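Local coordinates for uncharacterized lipoprotein YjhA (PDB 3CFU) that is of unknown function but is probably anchored to the cell membrane through a lipid, with a DUF4352 domain making up most of the portion described here, at residues H2-E6 against V17-D21; T54-E60 against L98-V104; E88-L93 against T105-S109. The contacts are given in a common frame with arbitrary orientation. Residue numbers count along the deposited sequence, not the author numbering.

Interaction 1: residues H2-E6 against V17-D21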
loop_
_atom_site.group_PDB
_atom_site.type_symbol
_atom_site.label_atom_id
_atom_site.label_comp_id
_atom_site.label_asym_id
_atom_site.label_seq_id
_atom_site.Cartn_x
_atom_site.Cartn_y
_atom_site.Cartn_z
ATOM N N HIS A 2 10.823 5.094 8.108
ATOM C CA HIS A 2 9.693 4.669 8.923
ATOM C C HIS A 2 9.790 3.153 9.018
ATOM O O HIS A 2 10.246 2.485 8.093
ATOM C CB HIS A 2 8.351 5.110 8.311
ATOM C CG HIS A 2 8.165 6.599 8.274
ATOM N ND1 HIS A 2 8.006 7.364 9.411
ATOM C CD2 HIS A 2 8.161 7.470 7.236
ATOM C CE1 HIS A 2 7.913 8.638 9.075
ATOM N NE2 HIS A 2 8.004 8.730 7.761
ATOM N N LYS A 3 9.382 2.622 10.158
ATOM C CA LYS A 3 9.448 1.196 10.411
ATOM C C LYS A 3 8.070 0.563 10.394
ATOM O O LYS A 3 7.059 1.260 10.440
ATOM C CB LYS A 3 10.107 0.961 11.778
ATOM N N ILE A 4 8.037 -0.764 10.325
ATOM C CA ILE A 4 6.783 -1.506 10.354
ATOM C C ILE A 4 6.199 -1.349 11.764
ATOM O O ILE A 4 6.917 -1.485 12.750
ATOM C CB ILE A 4 7.020 -3.005 10.107
ATOM C CG1 ILE A 4 7.753 -3.206 8.784
ATOM C CG2 ILE A 4 5.698 -3.748 10.093
ATOM C CD1 ILE A 4 7.852 -4.658 8.365
ATOM N N GLY A 5 4.904 -1.056 11.851
ATOM C CA GLY A 5 4.256 -0.898 13.141
ATOM C C GLY A 5 4.038 0.541 13.577
ATOM O O GLY A 5 3.126 0.838 14.357
ATOM N N GLU A 6 4.867 1.441 13.067
ATOM C CA GLU A 6 4.776 2.853 13.420
ATOM C C GLU A 6 3.736 3.646 12.619
ATOM O O GLU A 6 3.607 3.485 11.397
ATOM C CB GLU A 6 6.164 3.490 13.257
ATOM C CG GLU A 6 6.216 5.021 13.335
ATOM C CD GLU A 6 7.524 5.587 12.762
ATOM O OE1 GLU A 6 7.539 6.763 12.330
ATOM O OE2 GLU A 6 8.540 4.855 12.743
ATOM N N VAL A 17 1.970 0.768 8.445
ATOM C CA VAL A 17 2.155 -0.550 7.864
ATOM C C VAL A 17 2.060 -1.456 9.095
ATOM O O VAL A 17 2.910 -1.397 9.986
ATOM C CB VAL A 17 3.543 -0.720 7.201
ATOM C CG1 VAL A 17 3.650 -2.119 6.605
ATOM C CG2 VAL A 17 3.746 0.326 6.113
ATOM N N ASN A 18 1.013 -2.275 9.154
ATOM C CA ASN A 18 0.791 -3.165 10.294
ATOM C C ASN A 18 1.748 -4.349 10.340
ATOM O O ASN A 18 2.676 -4.364 11.149
ATOM C CB ASN A 18 -0.655 -3.654 10.283
ATOM C CG ASN A 18 -1.652 -2.516 10.403
ATOM O OD1 ASN A 18 -2.774 -2.594 9.894
ATOM N ND2 ASN A 18 -1.249 -1.453 11.088
ATOM N N LYS A 19 1.526 -5.342 9.486
ATOM C CA LYS A 19 2.398 -6.510 9.454
ATOM C C LYS A 19 2.737 -6.930 8.038
ATOM O O LYS A 19 2.143 -6.448 7.069
ATOM C CB LYS A 19 1.739 -7.724 10.123
ATOM C CG LYS A 19 0.606 -7.412 11.071
ATOM C CD LYS A 19 -0.739 -7.761 10.457
ATOM C CE LYS A 19 -0.941 -9.267 10.360
ATOM N NZ LYS A 19 -2.224 -9.576 9.678
ATOM N N VAL A 20 3.708 -7.833 7.935
ATOM C CA VAL A 20 4.080 -8.395 6.652
ATOM C C VAL A 20 4.080 -9.917 6.784
ATOM O O VAL A 20 4.990 -10.506 7.369
ATOM C CB VAL A 20 5.477 -7.970 6.155
ATOM C CG1 VAL A 20 5.747 -8.633 4.801
ATOM C CG2 VAL A 20 5.555 -6.465 6.010
ATOM N N ASP A 21 3.039 -10.556 6.271
ATOM C CA ASP A 21 2.993 -12.008 6.315
ATOM C C ASP A 21 3.536 -12.475 4.951
ATOM O O ASP A 21 3.566 -11.700 3.992
ATOM C CB ASP A 21 1.554 -12.506 6.548
ATOM C CG ASP A 21 0.917 -11.909 7.809
ATOM O OD1 ASP A 21 1.610 -11.844 8.850
ATOM O OD2 ASP A 21 -0.275 -11.513 7.764
#
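A turn docks here on a strand through one backbone bond with an apolar side chain, Ile4, beside it. Its CG2 settles over the carbonyl edge of the strand, 3.6 Å from Val17 O and 3.3 Å from Asn18 O. Its CD1 reaches onward to Val20, with 3.8 Å between Ile4 CD1 and Val20 CG2. Val17, the largest contributor on the strand side, is met mainly through its backbone; its CG1 methyl is a looser neighbour, with Ile4 CG2 and Val17 CG1 4.4 Å apart. The polar anchor lies next along the chain, where Gly5 N donates to Val17 O at 2.8 Å.

The motif that presents both groups is a type II beta turn from Lys3 to Glu6, placed just ahead of strand 7-10 and resting on strand 13-23 of the antiparallel sheet. Ile4 and Gly5 are its two central residues. Gly5 adopts a positive phi of 101°, at which a CB would collide with the preceding carbonyl oxygen. The turn's own closing bond, Glu6 N to Lys3 O, is weak at 3.4 Å, but a side-chain bond spans the same loop: His2 ND1 donates to Glu6 OE1 at 3.0 Å. From the strand, Val17 and Val20 also touch Ile51 of strand 47-57, while the His2 ring stacks with Phe8.

Interaction 2: residues T54-E60 against L98-V104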
loop_
_atom_site.group_PDB
_atom_site.type_symbol
_atom_site.label_atom_id
_atom_site.label_comp_id
_atom_site.label_asym_id
_atom_site.label_seq_id
_atom_site.Cartn_x
_atom_site.Cartn_y
_atom_site.Cartn_z
ATOM N N THR A 54 -2.944 0.672 7.158
ATOM C CA THR A 54 -4.112 1.385 7.650
ATOM C C THR A 54 -3.995 2.859 7.309
ATOM O O THR A 54 -2.928 3.449 7.452
ATOM C CB THR A 54 -4.252 1.275 9.190
ATOM O OG1 THR A 54 -4.599 -0.069 9.544
ATOM C CG2 THR A 54 -5.337 2.232 9.708
HETATM N N MSE A 55 -5.102 3.435 6.852
HETATM C CA MSE A 55 -5.181 4.847 6.510
HETATM C C MSE A 55 -6.234 5.506 7.387
HETATM O O MSE A 55 -7.368 5.031 7.478
HETATM C CB MSE A 55 -5.590 5.053 5.045
HETATM C CG MSE A 55 -4.490 4.792 4.044
HETATM SE SE MSE A 55 -5.031 4.993 2.189
HETATM C CE MSE A 55 -5.420 6.886 2.142
ATOM N N GLU A 56 -5.860 6.603 8.032
ATOM C CA GLU A 56 -6.799 7.325 8.867
ATOM C C GLU A 56 -6.949 8.746 8.358
ATOM O O GLU A 56 -5.976 9.511 8.303
ATOM C CB GLU A 56 -6.326 7.354 10.320
ATOM C CG GLU A 56 -7.125 8.284 11.231
ATOM C CD GLU A 56 -6.624 8.236 12.675
ATOM O OE1 GLU A 56 -5.816 7.330 12.983
ATOM O OE2 GLU A 56 -7.036 9.087 13.498
ATOM N N ASN A 57 -8.172 9.100 7.981
ATOM C CA ASN A 57 -8.441 10.440 7.493
ATOM C C ASN A 57 -8.571 11.377 8.690
ATOM O O ASN A 57 -9.442 11.191 9.537
ATOM C CB ASN A 57 -9.725 10.455 6.659
ATOM C CG ASN A 57 -9.960 11.787 6.002
ATOM O OD1 ASN A 57 -10.896 11.961 5.220
ATOM N ND2 ASN A 57 -9.105 12.751 6.325
ATOM N N ILE A 58 -7.685 12.370 8.748
ATOM C CA ILE A 58 -7.655 13.360 9.825
ATOM C C ILE A 58 -7.902 14.752 9.259
ATOM O O ILE A 58 -7.615 15.763 9.895
ATOM C CB ILE A 58 -6.293 13.350 10.572
ATOM C CG1 ILE A 58 -5.146 13.526 9.578
ATOM C CG2 ILE A 58 -6.120 12.034 11.345
ATOM C CD1 ILE A 58 -3.800 13.668 10.254
ATOM N N GLY A 59 -8.414 14.793 8.038
ATOM C CA GLY A 59 -8.729 16.065 7.420
ATOM C C GLY A 59 -10.248 16.211 7.368
ATOM O O GLY A 59 -10.977 15.287 7.739
ATOM N N GLU A 60 -10.723 17.368 6.920
ATOM C CA GLU A 60 -12.158 17.623 6.817
ATOM C C GLU A 60 -12.776 16.969 5.580
ATOM O O GLU A 60 -13.857 16.381 5.658
ATOM C CB GLU A 60 -12.443 19.128 6.760
ATOM C CG GLU A 60 -13.928 19.433 6.562
ATOM C CD GLU A 60 -14.231 20.917 6.422
ATOM O OE1 GLU A 60 -13.293 21.707 6.161
ATOM O OE2 GLU A 60 -15.420 21.291 6.561
ATOM N N LEU A 98 -13.263 7.307 2.363
ATOM C CA LEU A 98 -12.853 7.322 3.762
ATOM C C LEU A 98 -13.219 8.711 4.266
ATOM O O LEU A 98 -12.479 9.678 4.072
ATOM C CB LEU A 98 -11.338 7.095 3.862
ATOM C CG LEU A 98 -10.712 6.909 5.252
ATOM C CD1 LEU A 98 -11.331 5.694 5.948
ATOM C CD2 LEU A 98 -9.205 6.731 5.117
ATOM N N VAL A 99 -14.383 8.817 4.893
ATOM C CA VAL A 99 -14.841 10.098 5.399
ATOM C C VAL A 99 -13.993 10.546 6.580
ATOM O O VAL A 99 -13.343 9.734 7.236
ATOM C CB VAL A 99 -16.330 10.011 5.775
ATOM C CG1 VAL A 99 -16.821 11.343 6.348
ATOM C CG2 VAL A 99 -17.132 9.649 4.528
ATOM N N SER A 100 -13.992 11.850 6.832
ATOM C CA SER A 100 -13.209 12.440 7.915
ATOM C C SER A 100 -13.308 11.682 9.227
ATOM O O SER A 100 -14.394 11.314 9.655
ATOM C CB SER A 100 -13.643 13.881 8.141
ATOM O OG SER A 100 -13.055 14.392 9.314
ATOM N N GLY A 101 -12.160 11.451 9.858
ATOM C CA GLY A 101 -12.130 10.743 11.123
ATOM C C GLY A 101 -12.127 9.228 11.035
ATOM O O GLY A 101 -11.858 8.553 12.028
ATOM N N LYS A 102 -12.397 8.676 9.858
ATOM C CA LYS A 102 -12.439 7.224 9.729
ATOM C C LYS A 102 -11.165 6.534 9.248
ATOM O O LYS A 102 -10.314 7.133 8.590
ATOM C CB LYS A 102 -13.608 6.834 8.818
ATOM C CG LYS A 102 -14.588 5.867 9.464
ATOM C CD LYS A 102 -16.042 6.190 9.108
ATOM C CE LYS A 102 -16.551 7.422 9.855
ATOM N NZ LYS A 102 -18.041 7.437 9.921
ATOM N N LYS A 103 -11.049 5.255 9.591
ATOM C CA LYS A 103 -9.902 4.453 9.206
ATOM C C LYS A 103 -10.330 3.365 8.242
ATOM O O LYS A 103 -11.509 3.010 8.164
ATOM C CB LYS A 103 -9.275 3.771 10.422
ATOM C CG LYS A 103 -8.699 4.694 11.475
ATOM C CD LYS A 103 -8.008 3.869 12.557
ATOM C CE LYS A 103 -7.366 4.743 13.614
ATOM N NZ LYS A 103 -6.737 3.906 14.677
ATOM N N VAL A 104 -9.359 2.840 7.504
ATOM C CA VAL A 104 -9.598 1.753 6.576
ATOM C C VAL A 104 -8.330 0.895 6.614
ATOM O O VAL A 104 -7.214 1.413 6.622
ATOM C CB VAL A 104 -9.931 2.279 5.139
ATOM C CG1 VAL A 104 -8.823 3.178 4.618
ATOM C CG2 VAL A 104 -10.173 1.105 4.195
#
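Where an antiparallel ladder runs out into loops, backbone pairing can continue beyond the last regular bridge. Strands 47-57 and 103-112 pair through Met55 (a selenomethionine) and Val104, a hydrogen-bonded pair: Met55 N gives to Val104 O at 2.9 Å and Val104 N to Met55 O at 3.0 Å. Past the non-hydrogen-bonded pair Glu56-Lys103, Asn57 N donates to Lys102 O at 3.0 Å and Gly101 N to Asn57 O at 2.7 Å. The type II turn from Val99 to Lys102 is closed by Lys102 N to Val99 O at 3.0 Å, and Ser100 OG reaches Gly59 O at 2.8 Å. Thr54 OG1 bonds to Thr105 OG1. The backbones of Thr54 and Glu56 pair with Thr16 and Asn14 of strand 13-23. On the face carrying Met55 and Val104, Met55 CB packs on Val104 CG1 (3.8 Å) and Leu98 CD2 (4.0 Å). With the Glu56 OE1 to Lys103 NZ salt bridge long at 3.9 Å, cohesion rests chiefly on backbone bonds and apolar packing.

Interaction 3: residues E88-L93 against T105-S109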
loop_
_atom_site.group_PDB
_atom_site.type_symbol
_atom_site.label_atom_id
_atom_site.label_comp_id
_atom_site.label_asym_id
_atom_site.label_seq_id
_atom_site.Cartn_x
_atom_site.Cartn_y
_atom_site.Cartn_z
ATOM N N GLU A 88 -6.815 -13.441 0.702
ATOM C CA GLU A 88 -7.140 -12.239 1.462
ATOM C C GLU A 88 -8.390 -11.574 0.872
ATOM O O GLU A 88 -8.421 -10.359 0.658
ATOM C CB GLU A 88 -5.963 -11.255 1.442
ATOM C CG GLU A 88 -4.586 -11.905 1.468
ATOM C CD GLU A 88 -4.208 -12.489 0.121
ATOM O OE1 GLU A 88 -4.178 -11.726 -0.868
ATOM O OE2 GLU A 88 -3.939 -13.706 0.049
ATOM N N LYS A 89 -9.414 -12.382 0.601
ATOM C CA LYS A 89 -10.673 -11.890 0.045
ATOM C C LYS A 89 -11.338 -10.960 1.059
ATOM O O LYS A 89 -11.499 -11.316 2.230
ATOM C CB LYS A 89 -11.592 -13.066 -0.290
ATOM N N GLY A 90 -11.712 -9.768 0.600
ATOM C CA GLY A 90 -12.334 -8.785 1.470
ATOM C C GLY A 90 -11.306 -7.866 2.116
ATOM O O GLY A 90 -11.659 -6.837 2.694
ATOM N N ARG A 91 -10.030 -8.229 2.015
ATOM C CA ARG A 91 -8.957 -7.433 2.611
ATOM C C ARG A 91 -8.131 -6.677 1.570
ATOM O O ARG A 91 -7.458 -5.698 1.895
ATOM C CB ARG A 91 -8.022 -8.334 3.430
ATOM C CG ARG A 91 -8.688 -9.086 4.581
ATOM C CD ARG A 91 -7.726 -10.107 5.190
ATOM N NE ARG A 91 -6.628 -9.470 5.915
ATOM C CZ ARG A 91 -5.386 -9.947 5.978
ATOM N NH1 ARG A 91 -5.066 -11.071 5.352
ATOM N NH2 ARG A 91 -4.462 -9.298 6.674
ATOM N N ILE A 92 -8.181 -7.143 0.326
ATOM C CA ILE A 92 -7.436 -6.523 -0.765
ATOM C C ILE A 92 -7.746 -5.030 -0.868
ATOM O O ILE A 92 -8.894 -4.646 -1.099
ATOM C CB ILE A 92 -7.782 -7.186 -2.117
ATOM C CG1 ILE A 92 -7.538 -8.700 -2.043
ATOM C CG2 ILE A 92 -6.946 -6.567 -3.223
ATOM C CD1 ILE A 92 -6.100 -9.095 -1.732
ATOM N N LEU A 93 -6.724 -4.194 -0.695
ATOM C CA LEU A 93 -6.898 -2.744 -0.771
ATOM C C LEU A 93 -7.080 -2.315 -2.226
ATOM O O LEU A 93 -6.171 -2.462 -3.042
ATOM C CB LEU A 93 -5.679 -2.035 -0.169
ATOM C CG LEU A 93 -5.731 -0.513 0.001
ATOM C CD1 LEU A 93 -4.526 -0.062 0.810
ATOM C CD2 LEU A 93 -5.745 0.176 -1.353
ATOM N N THR A 105 -8.503 -0.419 6.698
ATOM C CA THR A 105 -7.361 -1.323 6.753
ATOM C C THR A 105 -7.476 -2.318 5.610
ATOM O O THR A 105 -8.560 -2.837 5.335
ATOM C CB THR A 105 -7.290 -2.063 8.123
ATOM O OG1 THR A 105 -7.302 -1.104 9.191
ATOM C CG2 THR A 105 -6.005 -2.877 8.228
ATOM N N GLY A 106 -6.355 -2.563 4.937
ATOM C CA GLY A 106 -6.343 -3.469 3.802
ATOM C C GLY A 106 -4.963 -4.010 3.490
ATOM O O GLY A 106 -3.980 -3.658 4.145
ATOM N N VAL A 107 -4.873 -4.854 2.470
ATOM C CA VAL A 107 -3.596 -5.454 2.137
ATOM C C VAL A 107 -3.078 -5.182 0.725
ATOM O O VAL A 107 -3.854 -4.962 -0.205
ATOM C CB VAL A 107 -3.660 -7.003 2.382
ATOM C CG1 VAL A 107 -3.919 -7.285 3.875
ATOM C CG2 VAL A 107 -4.775 -7.633 1.541
ATOM N N LEU A 108 -1.751 -5.169 0.601
ATOM C CA LEU A 108 -1.041 -4.977 -0.665
ATOM C C LEU A 108 -0.248 -6.271 -0.810
ATOM O O LEU A 108 0.162 -6.851 0.193
ATOM C CB LEU A 108 -0.059 -3.797 -0.587
ATOM C CG LEU A 108 -0.499 -2.348 -0.811
ATOM C CD1 LEU A 108 -1.974 -2.190 -0.533
ATOM C CD2 LEU A 108 0.326 -1.435 0.091
ATOM N N SER A 109 -0.020 -6.728 -2.037
ATOM C CA SER A 109 0.719 -7.970 -2.232
ATOM C C SER A 109 1.712 -7.910 -3.386
ATOM O O SER A 109 1.449 -7.290 -4.421
ATOM C CB SER A 109 -0.264 -9.125 -2.446
ATOM O OG SER A 109 0.295 -10.357 -2.017
#
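The outermost strand of a sheet still has backbone groups to satisfy on the side turned away from its neighbour strand, and a loop can do this in place of a further strand. Strand 103-112 is the outermost of the four-stranded antiparallel sheet, within a domain consistent with the immunoglobulin-like beta-sandwich of MPT63-type relatives. The loop 88-93, which precedes strand 95-98, lies along it and forms a single backbone bridge, Ile92 with Val107.

Two hydrogen bonds make that bridge. Val107 N donates to Arg91 O at 2.8 Å, and Leu93 N donates to Val107 O at 3.0 Å, so both backbone polar groups of Val107 turn to the loop while its neighbours Gly106 and Leu108 bond to Val53 and Ile51 of strand 47-57. Within the loop, Arg91 N returns to Glu88 O at 3.0 Å.

Apolar contacts fall on two sides of the strand. Val107 CG2 lies 3.8 Å from both Ile92 CD1 and Glu88 CB. On the face opposite Val107's side chain, Leu93 CD1 meets Leu108 CD1 at 3.6 Å, and both leucines also touch Phe70.

Both salt bridges reach strand 47-57: Arg91 NH2 with Glu52, one face of its guanidinium lying against Val107 CG1, and Glu88 with Arg48. Separately, Glu88 OE1 is hydrogen-bonded to Ser85 N.

The absence of a side chain at Gly106 is consistent with the close approach of the backbones. Gly106 CA comes within 3.1 Å of Arg91 O, and a CB on Gly106 would stand just 3.1 Å from Leu93 CB as well as from that oxygen.

In the fold
All three contacts reach the same sheet, at different depths. Interaction 3 is buried, interaction 2 partly buried at the end of a strand pair, and interaction 1 on the surface. Strand 103-112 serves two of them, pairing with strand 47-57 in interaction 2 and, while still bonded to it, taking a loop on its other edge in interaction 3; Thr54 OG1 and Thr105 OG1, 2.9 Å apart, connect them. Interaction 1 attaches a turn to strand 13-23, which adjoins strand 47-57 on the side away from strand 103-112. The chemistry follows position: one backbone bond at the surface, a ladder prolonged into turns in interaction 2, and two backbone bonds, valine and leucine packing, and salt bridges to strand 47-57 in interaction 3.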